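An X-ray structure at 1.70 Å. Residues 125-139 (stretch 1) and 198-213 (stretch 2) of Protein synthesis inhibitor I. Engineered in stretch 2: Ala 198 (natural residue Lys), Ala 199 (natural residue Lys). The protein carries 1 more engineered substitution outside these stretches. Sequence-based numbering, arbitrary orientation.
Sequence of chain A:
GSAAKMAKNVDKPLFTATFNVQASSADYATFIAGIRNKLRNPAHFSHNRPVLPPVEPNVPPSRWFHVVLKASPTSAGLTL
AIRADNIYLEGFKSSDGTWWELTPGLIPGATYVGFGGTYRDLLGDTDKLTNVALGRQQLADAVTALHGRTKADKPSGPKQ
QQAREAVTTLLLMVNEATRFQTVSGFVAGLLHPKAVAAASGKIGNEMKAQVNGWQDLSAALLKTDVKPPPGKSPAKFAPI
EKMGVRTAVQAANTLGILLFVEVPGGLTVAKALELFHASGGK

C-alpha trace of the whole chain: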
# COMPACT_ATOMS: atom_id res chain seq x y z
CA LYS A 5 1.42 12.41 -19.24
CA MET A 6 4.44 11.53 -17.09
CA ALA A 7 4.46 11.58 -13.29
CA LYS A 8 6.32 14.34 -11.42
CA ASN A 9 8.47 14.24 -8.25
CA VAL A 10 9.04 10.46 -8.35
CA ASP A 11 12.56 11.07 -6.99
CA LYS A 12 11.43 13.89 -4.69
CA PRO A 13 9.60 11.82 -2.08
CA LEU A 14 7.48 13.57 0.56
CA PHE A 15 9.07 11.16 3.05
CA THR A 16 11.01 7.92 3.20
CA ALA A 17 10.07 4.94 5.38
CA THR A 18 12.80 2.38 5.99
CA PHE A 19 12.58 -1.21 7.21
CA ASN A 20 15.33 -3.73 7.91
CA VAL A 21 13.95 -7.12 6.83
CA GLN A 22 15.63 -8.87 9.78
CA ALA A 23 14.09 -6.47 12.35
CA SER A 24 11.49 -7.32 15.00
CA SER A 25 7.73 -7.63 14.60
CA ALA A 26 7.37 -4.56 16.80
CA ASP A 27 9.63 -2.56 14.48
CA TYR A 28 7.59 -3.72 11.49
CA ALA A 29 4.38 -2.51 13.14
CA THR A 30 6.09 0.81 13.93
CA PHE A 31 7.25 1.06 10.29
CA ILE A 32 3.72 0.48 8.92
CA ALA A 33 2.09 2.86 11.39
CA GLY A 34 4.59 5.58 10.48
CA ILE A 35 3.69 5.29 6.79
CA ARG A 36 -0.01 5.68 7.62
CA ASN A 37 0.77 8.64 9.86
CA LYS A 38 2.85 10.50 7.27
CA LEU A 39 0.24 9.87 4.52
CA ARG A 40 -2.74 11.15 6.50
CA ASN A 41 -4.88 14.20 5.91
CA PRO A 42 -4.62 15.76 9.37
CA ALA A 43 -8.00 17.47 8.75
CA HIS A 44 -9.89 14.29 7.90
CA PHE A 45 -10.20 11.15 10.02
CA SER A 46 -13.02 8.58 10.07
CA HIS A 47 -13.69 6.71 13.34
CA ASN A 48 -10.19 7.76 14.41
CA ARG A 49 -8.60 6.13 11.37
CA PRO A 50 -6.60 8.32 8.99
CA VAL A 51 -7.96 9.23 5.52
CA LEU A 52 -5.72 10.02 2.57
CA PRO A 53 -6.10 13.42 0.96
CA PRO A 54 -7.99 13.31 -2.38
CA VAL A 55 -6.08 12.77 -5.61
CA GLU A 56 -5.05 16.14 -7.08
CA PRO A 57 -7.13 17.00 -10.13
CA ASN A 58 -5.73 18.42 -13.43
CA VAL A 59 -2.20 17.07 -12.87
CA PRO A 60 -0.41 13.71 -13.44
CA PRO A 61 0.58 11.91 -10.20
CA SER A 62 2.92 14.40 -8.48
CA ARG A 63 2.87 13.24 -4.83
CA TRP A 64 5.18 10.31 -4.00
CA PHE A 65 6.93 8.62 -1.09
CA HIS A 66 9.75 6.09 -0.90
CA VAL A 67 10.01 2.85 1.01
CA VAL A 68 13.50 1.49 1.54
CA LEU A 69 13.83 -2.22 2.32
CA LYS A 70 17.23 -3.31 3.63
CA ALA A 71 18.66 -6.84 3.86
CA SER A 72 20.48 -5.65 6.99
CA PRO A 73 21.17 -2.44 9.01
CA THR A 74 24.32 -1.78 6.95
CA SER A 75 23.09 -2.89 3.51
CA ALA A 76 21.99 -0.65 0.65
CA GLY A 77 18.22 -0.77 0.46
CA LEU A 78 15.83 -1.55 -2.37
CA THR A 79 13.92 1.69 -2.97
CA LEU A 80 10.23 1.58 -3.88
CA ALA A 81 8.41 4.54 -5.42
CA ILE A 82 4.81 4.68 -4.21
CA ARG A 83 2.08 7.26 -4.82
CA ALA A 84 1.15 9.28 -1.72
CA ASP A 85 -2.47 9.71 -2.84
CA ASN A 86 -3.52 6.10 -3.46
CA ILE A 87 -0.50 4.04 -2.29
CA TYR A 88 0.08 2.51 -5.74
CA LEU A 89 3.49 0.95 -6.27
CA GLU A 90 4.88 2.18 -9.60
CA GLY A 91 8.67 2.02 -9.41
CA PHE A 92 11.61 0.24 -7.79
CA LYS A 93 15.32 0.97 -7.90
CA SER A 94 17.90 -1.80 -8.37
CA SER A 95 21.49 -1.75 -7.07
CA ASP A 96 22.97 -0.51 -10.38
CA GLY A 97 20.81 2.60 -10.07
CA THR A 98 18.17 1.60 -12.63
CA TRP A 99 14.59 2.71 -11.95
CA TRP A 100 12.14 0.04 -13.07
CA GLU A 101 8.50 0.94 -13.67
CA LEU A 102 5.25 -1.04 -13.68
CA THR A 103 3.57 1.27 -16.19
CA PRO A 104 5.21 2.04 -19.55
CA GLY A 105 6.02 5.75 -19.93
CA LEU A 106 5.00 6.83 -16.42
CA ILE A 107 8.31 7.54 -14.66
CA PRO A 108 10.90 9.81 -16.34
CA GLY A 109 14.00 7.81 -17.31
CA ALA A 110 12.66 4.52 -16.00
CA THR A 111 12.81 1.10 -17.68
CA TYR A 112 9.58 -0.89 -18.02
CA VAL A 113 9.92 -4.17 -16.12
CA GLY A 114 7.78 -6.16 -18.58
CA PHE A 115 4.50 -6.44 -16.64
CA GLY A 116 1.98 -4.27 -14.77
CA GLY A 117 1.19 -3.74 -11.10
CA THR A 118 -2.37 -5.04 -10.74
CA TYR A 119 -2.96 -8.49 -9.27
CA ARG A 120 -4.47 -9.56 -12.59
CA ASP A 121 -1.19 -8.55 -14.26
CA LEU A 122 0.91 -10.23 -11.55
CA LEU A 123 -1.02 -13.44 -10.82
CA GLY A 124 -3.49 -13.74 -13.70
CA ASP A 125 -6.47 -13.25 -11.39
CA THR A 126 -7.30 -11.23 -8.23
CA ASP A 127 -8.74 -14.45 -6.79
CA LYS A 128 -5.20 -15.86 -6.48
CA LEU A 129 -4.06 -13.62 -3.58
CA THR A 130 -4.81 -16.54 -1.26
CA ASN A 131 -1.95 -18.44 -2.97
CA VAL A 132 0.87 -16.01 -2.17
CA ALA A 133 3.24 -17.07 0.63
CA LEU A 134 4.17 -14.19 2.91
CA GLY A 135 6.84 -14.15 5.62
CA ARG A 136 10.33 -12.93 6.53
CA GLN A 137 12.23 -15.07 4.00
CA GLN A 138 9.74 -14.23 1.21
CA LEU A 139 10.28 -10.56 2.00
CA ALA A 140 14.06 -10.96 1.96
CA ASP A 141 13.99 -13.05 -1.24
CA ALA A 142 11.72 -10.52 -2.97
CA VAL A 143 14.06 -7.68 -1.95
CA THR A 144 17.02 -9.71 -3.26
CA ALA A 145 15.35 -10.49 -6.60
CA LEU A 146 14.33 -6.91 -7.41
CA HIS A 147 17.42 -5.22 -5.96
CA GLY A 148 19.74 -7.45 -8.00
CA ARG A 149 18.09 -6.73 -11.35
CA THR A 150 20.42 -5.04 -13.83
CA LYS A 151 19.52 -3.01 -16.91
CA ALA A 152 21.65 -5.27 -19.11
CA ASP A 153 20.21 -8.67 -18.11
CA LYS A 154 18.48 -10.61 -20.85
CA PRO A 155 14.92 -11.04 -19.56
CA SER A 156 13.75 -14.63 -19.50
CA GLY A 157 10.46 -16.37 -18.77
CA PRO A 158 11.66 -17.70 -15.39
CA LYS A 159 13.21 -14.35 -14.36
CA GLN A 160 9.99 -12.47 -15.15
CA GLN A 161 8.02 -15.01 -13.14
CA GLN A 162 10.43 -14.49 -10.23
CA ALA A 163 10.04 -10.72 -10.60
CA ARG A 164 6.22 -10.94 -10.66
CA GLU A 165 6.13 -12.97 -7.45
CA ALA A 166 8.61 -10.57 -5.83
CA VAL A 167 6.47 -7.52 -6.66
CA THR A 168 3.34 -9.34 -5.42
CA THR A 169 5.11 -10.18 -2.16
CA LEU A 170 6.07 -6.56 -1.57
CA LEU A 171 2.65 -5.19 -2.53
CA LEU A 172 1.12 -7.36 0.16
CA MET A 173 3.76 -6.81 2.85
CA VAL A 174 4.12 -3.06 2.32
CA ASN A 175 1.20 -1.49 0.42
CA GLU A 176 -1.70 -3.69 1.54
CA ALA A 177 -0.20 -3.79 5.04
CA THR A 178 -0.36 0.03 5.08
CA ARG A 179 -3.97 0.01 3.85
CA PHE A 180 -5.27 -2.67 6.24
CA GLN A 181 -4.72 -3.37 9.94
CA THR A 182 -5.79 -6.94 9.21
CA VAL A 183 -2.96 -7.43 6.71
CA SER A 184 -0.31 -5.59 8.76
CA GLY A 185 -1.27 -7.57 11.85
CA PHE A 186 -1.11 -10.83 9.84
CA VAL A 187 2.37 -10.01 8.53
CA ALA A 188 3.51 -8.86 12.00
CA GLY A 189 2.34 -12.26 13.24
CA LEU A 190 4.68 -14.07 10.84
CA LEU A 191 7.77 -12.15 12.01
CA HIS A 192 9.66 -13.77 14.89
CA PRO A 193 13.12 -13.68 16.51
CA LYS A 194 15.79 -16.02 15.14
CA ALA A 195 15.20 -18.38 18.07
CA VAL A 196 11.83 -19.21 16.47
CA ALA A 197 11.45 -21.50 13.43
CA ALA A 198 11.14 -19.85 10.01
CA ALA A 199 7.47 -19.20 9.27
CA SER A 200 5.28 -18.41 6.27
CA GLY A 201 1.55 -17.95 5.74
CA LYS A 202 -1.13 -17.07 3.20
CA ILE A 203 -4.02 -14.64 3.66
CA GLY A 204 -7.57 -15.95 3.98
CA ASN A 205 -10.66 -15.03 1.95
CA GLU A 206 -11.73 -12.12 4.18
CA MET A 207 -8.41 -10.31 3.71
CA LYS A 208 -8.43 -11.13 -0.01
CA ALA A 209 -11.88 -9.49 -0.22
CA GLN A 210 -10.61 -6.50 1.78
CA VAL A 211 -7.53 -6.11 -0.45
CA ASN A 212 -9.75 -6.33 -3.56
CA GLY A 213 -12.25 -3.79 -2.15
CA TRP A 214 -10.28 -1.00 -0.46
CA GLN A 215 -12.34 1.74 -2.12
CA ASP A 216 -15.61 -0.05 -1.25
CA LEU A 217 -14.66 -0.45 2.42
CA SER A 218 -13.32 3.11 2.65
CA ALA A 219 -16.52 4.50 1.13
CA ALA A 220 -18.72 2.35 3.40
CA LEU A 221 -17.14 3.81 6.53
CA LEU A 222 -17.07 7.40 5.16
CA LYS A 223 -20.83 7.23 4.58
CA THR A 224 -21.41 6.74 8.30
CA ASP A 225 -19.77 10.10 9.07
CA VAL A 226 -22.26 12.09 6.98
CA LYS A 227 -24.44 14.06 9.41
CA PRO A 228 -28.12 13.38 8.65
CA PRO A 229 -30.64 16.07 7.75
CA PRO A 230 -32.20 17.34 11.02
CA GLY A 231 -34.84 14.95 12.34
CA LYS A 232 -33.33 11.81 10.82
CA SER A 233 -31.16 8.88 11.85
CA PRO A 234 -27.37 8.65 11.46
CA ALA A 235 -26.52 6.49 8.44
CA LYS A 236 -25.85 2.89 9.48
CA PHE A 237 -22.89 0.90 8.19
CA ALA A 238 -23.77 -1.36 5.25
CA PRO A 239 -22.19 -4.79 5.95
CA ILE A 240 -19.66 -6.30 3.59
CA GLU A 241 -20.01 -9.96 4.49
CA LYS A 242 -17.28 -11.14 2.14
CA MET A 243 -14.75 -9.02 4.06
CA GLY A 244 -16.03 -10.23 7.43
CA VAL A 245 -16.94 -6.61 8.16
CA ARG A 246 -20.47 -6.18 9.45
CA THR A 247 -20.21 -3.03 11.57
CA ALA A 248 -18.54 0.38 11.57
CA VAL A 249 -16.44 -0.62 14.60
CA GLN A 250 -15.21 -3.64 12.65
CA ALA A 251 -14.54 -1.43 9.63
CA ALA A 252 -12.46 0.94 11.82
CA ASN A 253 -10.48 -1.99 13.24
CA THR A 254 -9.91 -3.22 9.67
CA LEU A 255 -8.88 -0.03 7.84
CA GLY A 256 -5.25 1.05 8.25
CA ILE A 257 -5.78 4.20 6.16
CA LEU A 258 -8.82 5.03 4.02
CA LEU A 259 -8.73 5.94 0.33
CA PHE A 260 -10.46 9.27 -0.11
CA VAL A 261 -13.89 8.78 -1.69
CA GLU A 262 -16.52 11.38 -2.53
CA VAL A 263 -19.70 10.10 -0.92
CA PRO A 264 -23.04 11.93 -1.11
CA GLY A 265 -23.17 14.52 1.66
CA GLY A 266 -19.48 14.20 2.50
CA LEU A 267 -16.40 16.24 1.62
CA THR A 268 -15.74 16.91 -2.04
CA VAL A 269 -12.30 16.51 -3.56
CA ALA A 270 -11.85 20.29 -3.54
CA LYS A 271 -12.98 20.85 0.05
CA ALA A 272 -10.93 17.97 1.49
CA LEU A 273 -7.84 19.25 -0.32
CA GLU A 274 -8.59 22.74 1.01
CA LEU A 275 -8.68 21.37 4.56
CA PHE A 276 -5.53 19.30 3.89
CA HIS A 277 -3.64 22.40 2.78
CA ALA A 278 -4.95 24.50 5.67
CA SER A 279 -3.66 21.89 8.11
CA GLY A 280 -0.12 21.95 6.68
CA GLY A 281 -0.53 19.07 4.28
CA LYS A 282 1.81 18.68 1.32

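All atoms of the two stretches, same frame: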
# COMPACT_ATOMS: atom_id res chain seq x y z
N ASP A 125 -5.14 -13.31 -11.98
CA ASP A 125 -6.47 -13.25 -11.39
C ASP A 125 -6.38 -12.67 -9.97
O ASP A 125 -5.46 -13.02 -9.22
CB ASP A 125 -7.05 -14.66 -11.33
CG ASP A 125 -8.55 -14.70 -11.12
OD1 ASP A 125 -9.13 -13.67 -10.69
OD2 ASP A 125 -9.15 -15.76 -11.39
N THR A 126 -7.30 -11.79 -9.59
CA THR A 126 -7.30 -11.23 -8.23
C THR A 126 -7.73 -12.27 -7.20
O THR A 126 -7.53 -12.09 -5.99
CB THR A 126 -8.20 -9.96 -8.09
OG1 THR A 126 -9.57 -10.29 -8.40
CG2 THR A 126 -7.72 -8.84 -9.00
N ASP A 127 -8.30 -13.37 -7.68
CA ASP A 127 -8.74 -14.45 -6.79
C ASP A 127 -7.56 -15.27 -6.28
O ASP A 127 -7.72 -16.11 -5.39
CB ASP A 127 -9.73 -15.36 -7.53
CG ASP A 127 -10.56 -16.22 -6.58
OD1 ASP A 127 -10.98 -15.72 -5.51
OD2 ASP A 127 -10.81 -17.40 -6.92
N LYS A 128 -6.37 -15.04 -6.82
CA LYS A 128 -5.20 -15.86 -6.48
C LYS A 128 -4.35 -15.32 -5.32
O LYS A 128 -3.31 -15.89 -5.00
CB LYS A 128 -4.31 -16.07 -7.71
CG LYS A 128 -5.08 -16.52 -8.94
CD LYS A 128 -4.31 -17.56 -9.74
CE LYS A 128 -5.25 -18.66 -10.23
NZ LYS A 128 -6.33 -18.11 -11.10
N LEU A 129 -4.80 -14.23 -4.70
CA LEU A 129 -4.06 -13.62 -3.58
C LEU A 129 -3.90 -14.60 -2.41
O LEU A 129 -2.96 -14.50 -1.62
CB LEU A 129 -4.78 -12.35 -3.10
CG LEU A 129 -4.60 -11.10 -3.96
CD1 LEU A 129 -5.54 -9.99 -3.52
CD2 LEU A 129 -3.16 -10.64 -3.88
N THR A 130 -4.83 -15.54 -2.32
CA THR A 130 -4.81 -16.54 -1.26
C THR A 130 -3.72 -17.60 -1.48
O THR A 130 -3.54 -18.49 -0.65
CB THR A 130 -6.20 -17.21 -1.11
OG1 THR A 130 -6.79 -17.40 -2.41
CG2 THR A 130 -7.11 -16.33 -0.27
N ASN A 131 -3.00 -17.49 -2.60
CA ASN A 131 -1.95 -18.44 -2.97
C ASN A 131 -0.54 -17.92 -2.69
O ASN A 131 0.43 -18.67 -2.83
CB ASN A 131 -2.05 -18.81 -4.45
CG ASN A 131 -3.31 -19.59 -4.79
OD1 ASN A 131 -3.86 -20.30 -3.95
ND2 ASN A 131 -3.76 -19.46 -6.04
N VAL A 132 -0.44 -16.65 -2.33
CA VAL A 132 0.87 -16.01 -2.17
C VAL A 132 1.44 -16.19 -0.76
O VAL A 132 0.89 -15.68 0.22
CB VAL A 132 0.81 -14.51 -2.48
CG1 VAL A 132 2.20 -13.90 -2.46
CG2 VAL A 132 0.14 -14.27 -3.84
N ALA A 133 2.57 -16.89 -0.66
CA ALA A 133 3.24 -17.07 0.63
C ALA A 133 3.88 -15.77 1.09
O ALA A 133 4.65 -15.15 0.36
CB ALA A 133 4.28 -18.17 0.54
N LEU A 134 3.55 -15.36 2.31
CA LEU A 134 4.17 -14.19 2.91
C LEU A 134 5.00 -14.63 4.11
O LEU A 134 4.74 -15.70 4.68
CB LEU A 134 3.09 -13.19 3.34
CG LEU A 134 2.15 -12.74 2.21
CD1 LEU A 134 1.08 -11.81 2.72
CD2 LEU A 134 2.94 -12.09 1.11
N GLY A 135 5.99 -13.83 4.48
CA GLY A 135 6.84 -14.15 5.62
C GLY A 135 8.17 -13.43 5.52
O GLY A 135 8.44 -12.73 4.53
N ARG A 136 9.03 -13.60 6.53
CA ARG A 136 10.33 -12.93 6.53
C ARG A 136 11.23 -13.34 5.35
O ARG A 136 11.79 -12.47 4.69
CB ARG A 136 11.06 -13.16 7.86
CG ARG A 136 12.25 -12.22 8.04
CD ARG A 136 13.07 -12.54 9.28
NE ARG A 136 12.34 -12.33 10.54
CZ ARG A 136 12.11 -11.14 11.09
NH1 ARG A 136 12.50 -10.03 10.48
NH2 ARG A 136 11.47 -11.05 12.25
N GLN A 137 11.37 -14.63 5.10
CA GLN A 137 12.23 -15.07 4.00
C GLN A 137 11.67 -14.65 2.62
O GLN A 137 12.44 -14.32 1.72
CB GLN A 137 12.49 -16.58 4.03
CG GLN A 137 13.69 -16.97 3.20
CD GLN A 137 14.95 -16.30 3.70
OE1 GLN A 137 15.27 -16.39 4.89
NE2 GLN A 137 15.66 -15.60 2.82
N GLN A 138 10.35 -14.67 2.47
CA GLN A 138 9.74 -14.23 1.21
C GLN A 138 9.99 -12.75 0.99
O GLN A 138 10.18 -12.32 -0.15
CB GLN A 138 8.23 -14.51 1.18
CG GLN A 138 7.86 -15.98 1.04
CD GLN A 138 8.04 -16.76 2.33
OE1 GLN A 138 8.38 -16.19 3.38
NE2 GLN A 138 7.81 -18.06 2.26
N LEU A 139 9.97 -11.98 2.07
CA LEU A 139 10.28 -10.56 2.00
C LEU A 139 11.73 -10.36 1.59
O LEU A 139 12.02 -9.60 0.67
CB LEU A 139 10.00 -9.89 3.35
CG LEU A 139 10.39 -8.42 3.49
CD1 LEU A 139 9.61 -7.58 2.50
CD2 LEU A 139 10.15 -7.91 4.91
N ALA A 198 11.59 -20.65 11.15
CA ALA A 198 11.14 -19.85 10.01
C ALA A 198 9.66 -20.13 9.77
O ALA A 198 9.20 -21.27 9.91
CB ALA A 198 11.96 -20.17 8.77
N ALA A 199 8.92 -19.09 9.40
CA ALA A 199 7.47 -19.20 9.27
C ALA A 199 6.98 -18.51 8.01
O ALA A 199 7.52 -17.47 7.62
CB ALA A 199 6.79 -18.61 10.48
N SER A 200 5.93 -19.06 7.41
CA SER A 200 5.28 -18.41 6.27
C SER A 200 3.78 -18.65 6.36
O SER A 200 3.33 -19.60 7.01
CB SER A 200 5.84 -18.94 4.96
OG SER A 200 5.43 -20.28 4.76
N GLY A 201 2.99 -17.80 5.71
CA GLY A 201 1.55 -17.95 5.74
C GLY A 201 0.89 -17.29 4.55
O GLY A 201 1.50 -16.46 3.88
N LYS A 202 -0.36 -17.67 4.28
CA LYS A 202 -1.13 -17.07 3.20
C LYS A 202 -2.39 -16.42 3.77
O LYS A 202 -2.96 -16.90 4.76
CB LYS A 202 -1.47 -18.14 2.14
CG LYS A 202 -0.23 -18.76 1.51
CD LYS A 202 -0.54 -19.82 0.46
CE LYS A 202 0.75 -20.34 -0.17
NZ LYS A 202 0.52 -21.20 -1.37
N ILE A 203 -2.83 -15.32 3.16
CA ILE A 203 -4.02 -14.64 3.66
C ILE A 203 -5.28 -15.45 3.37
O ILE A 203 -5.32 -16.23 2.41
CB ILE A 203 -4.18 -13.22 3.04
CG1 ILE A 203 -4.64 -13.31 1.58
CG2 ILE A 203 -2.88 -12.42 3.16
CD1 ILE A 203 -4.73 -11.96 0.89
N GLY A 204 -6.30 -15.27 4.19
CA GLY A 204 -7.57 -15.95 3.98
C GLY A 204 -8.49 -15.16 3.07
O GLY A 204 -8.10 -14.11 2.55
N ASN A 205 -9.70 -15.66 2.87
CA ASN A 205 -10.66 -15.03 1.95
C ASN A 205 -11.15 -13.65 2.38
O ASN A 205 -11.42 -12.81 1.52
CB ASN A 205 -11.86 -15.95 1.71
CG ASN A 205 -11.51 -17.12 0.81
OD1 ASN A 205 -10.55 -17.07 0.04
ND2 ASN A 205 -12.30 -18.19 0.91
N GLU A 206 -11.29 -13.43 3.68
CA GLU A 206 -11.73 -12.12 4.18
C GLU A 206 -10.73 -11.02 3.81
O GLU A 206 -11.12 -9.97 3.30
CB GLU A 206 -11.95 -12.13 5.70
CG GLU A 206 -13.09 -13.02 6.18
CD GLU A 206 -12.67 -14.47 6.37
OE1 GLU A 206 -11.49 -14.79 6.13
OE2 GLU A 206 -13.53 -15.29 6.76
N MET A 207 -9.45 -11.27 4.06
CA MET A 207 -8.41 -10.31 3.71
C MET A 207 -8.26 -10.14 2.20
O MET A 207 -8.00 -9.03 1.72
CB MET A 207 -7.06 -10.65 4.36
CG MET A 207 -6.99 -10.23 5.82
SD MET A 207 -5.35 -10.48 6.53
CE MET A 207 -5.27 -12.26 6.56
N LYS A 208 -8.44 -11.23 1.44
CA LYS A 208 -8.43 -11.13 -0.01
C LYS A 208 -9.55 -10.18 -0.45
O LYS A 208 -9.31 -9.29 -1.26
CB LYS A 208 -8.60 -12.50 -0.69
CG LYS A 208 -8.82 -12.40 -2.20
CD LYS A 208 -8.71 -13.75 -2.90
CE LYS A 208 -9.79 -14.73 -2.44
NZ LYS A 208 -9.53 -16.10 -3.00
N ALA A 209 -10.74 -10.35 0.12
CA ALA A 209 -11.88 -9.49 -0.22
C ALA A 209 -11.60 -8.04 0.16
O ALA A 209 -11.91 -7.11 -0.62
CB ALA A 209 -13.15 -9.99 0.47
N GLN A 210 -11.02 -7.83 1.34
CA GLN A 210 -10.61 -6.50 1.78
C GLN A 210 -9.62 -5.87 0.80
O GLN A 210 -9.84 -4.74 0.33
CB GLN A 210 -9.98 -6.57 3.18
CG GLN A 210 -10.98 -6.92 4.29
CD GLN A 210 -10.29 -7.51 5.51
OE1 GLN A 210 -9.08 -7.37 5.69
NE2 GLN A 210 -11.06 -8.19 6.35
N VAL A 211 -8.54 -6.59 0.50
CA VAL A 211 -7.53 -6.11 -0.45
C VAL A 211 -8.16 -5.74 -1.80
O VAL A 211 -7.83 -4.70 -2.39
CB VAL A 211 -6.38 -7.12 -0.63
CG1 VAL A 211 -5.53 -6.76 -1.83
CG2 VAL A 211 -5.52 -7.17 0.64
N ASN A 212 -9.09 -6.57 -2.27
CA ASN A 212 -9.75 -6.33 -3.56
C ASN A 212 -10.90 -5.31 -3.51
O ASN A 212 -11.54 -5.03 -4.53
CB ASN A 212 -10.22 -7.65 -4.17
CG ASN A 212 -9.06 -8.51 -4.69
OD1 ASN A 212 -7.99 -7.99 -5.03
ND2 ASN A 212 -9.29 -9.82 -4.76
N GLY A 213 -11.16 -4.74 -2.33
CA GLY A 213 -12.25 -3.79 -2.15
C GLY A 213 -11.94 -2.60 -1.25
O GLY A 213 -12.81 -2.11 -0.52
O HOH W 1 -1.60 -14.61 0.70
O HOH W 2 -5.58 -18.65 2.13
O HOH W 3 8.16 -15.21 8.64
O HOH W 4 9.43 -17.05 5.65

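The two stretches run antiparallel: CA-CA proximity pairs Thr 126 with Asn 212 (7.2 Å), Leu 129 with Lys 208 (6.2 Å), Ala 133 with Lys 202 (5.1 Å) and Gly 135 with Ser 200 (4.6 Å), so the register falls steadily along stretch 2 as stretch 1 advances. Together they bury 812 Å², counting both sides.

At the start of stretch 1, Asp 125 OD1 accepts a bond from Asp 127 N (3.1 Å, 168° at the hydrogen), which holds the turn from within. The first link to stretch 2 comes at Thr 126, whose O accepts from Asn 212 ND2 at 3.1 Å; the N-H...O angle of 163° is close to linear.

Lys 208 then gathers several acceptors around one ammonium group. Its CB points toward stretch 1, and its NZ lies 2.9 Å from Asp 127 OD1, a salt bridge reinforced by a hydrogen bond, and 3.0 Å from Asp 127 O. The same NZ reaches Thr 130 OG1 at 3.1 Å, and within its own stretch makes a weak bond to Asn 205 OD1 at 3.4 Å. Asp 127 itself has its CB directed away; the end of the side chain comes back to meet the charge.

Leu 129, in the short 3-10 segment 129-131, supplies the apolar part. Its CB points toward stretch 2 and its side chain is buried there: CD1 is 3.6 Å from Val 211 CG1, on the helix 205-211, and CB is 4.0 Å from Ile 203 CD1. The aliphatic part of Lys 208 adds to this packing, with CG 4.1 Å from Leu 129 CB. Thr 130 places its methyl against the backbone leading into the helix, CG2 lying 3.2 Å from Ile 203 O.

Lys 202 extends along stretch 1 with all four chi angles in m or t wells, and its NZ donates to Asn 131 O at 2.9 Å. Its CE also passes 4.2 Å from Ala 133 CB. Beside it, water 1 joins the backbones where they do not bond directly: it donates to Leu 129 O (2.7 Å) and Val 132 O (2.8 Å) and accepts from Ile 203 N (2.8 Å).

The direct backbone pairing centres on Leu 134 and Gly 201. Leu 134 N donates to Gly 201 O at 2.8 Å (167°), and Gly 201 N returns a bond to Leu 134 O at 2.9 Å (158°), the reciprocal pattern of a hydrogen-bonded antiparallel pair. The Leu 134 side chain reaches Ile 203, CD1 to CG2 at 4.0 Å.

Gly 135 precedes the helix as its N-cap. Its phi/psi of 158/178 would jam a CB against the preceding carbonyl, and an ideal CB would also lie 2.7 Å from Ala 199 O, a clash. Past this point water takes over: water 3 accepts from Arg 136 N (2.8 Å) and donates to O of the engineered Ala 199 (2.6 Å). Gln 138 closes the contact, its NE2 3.5 Å from Ser 200 CB.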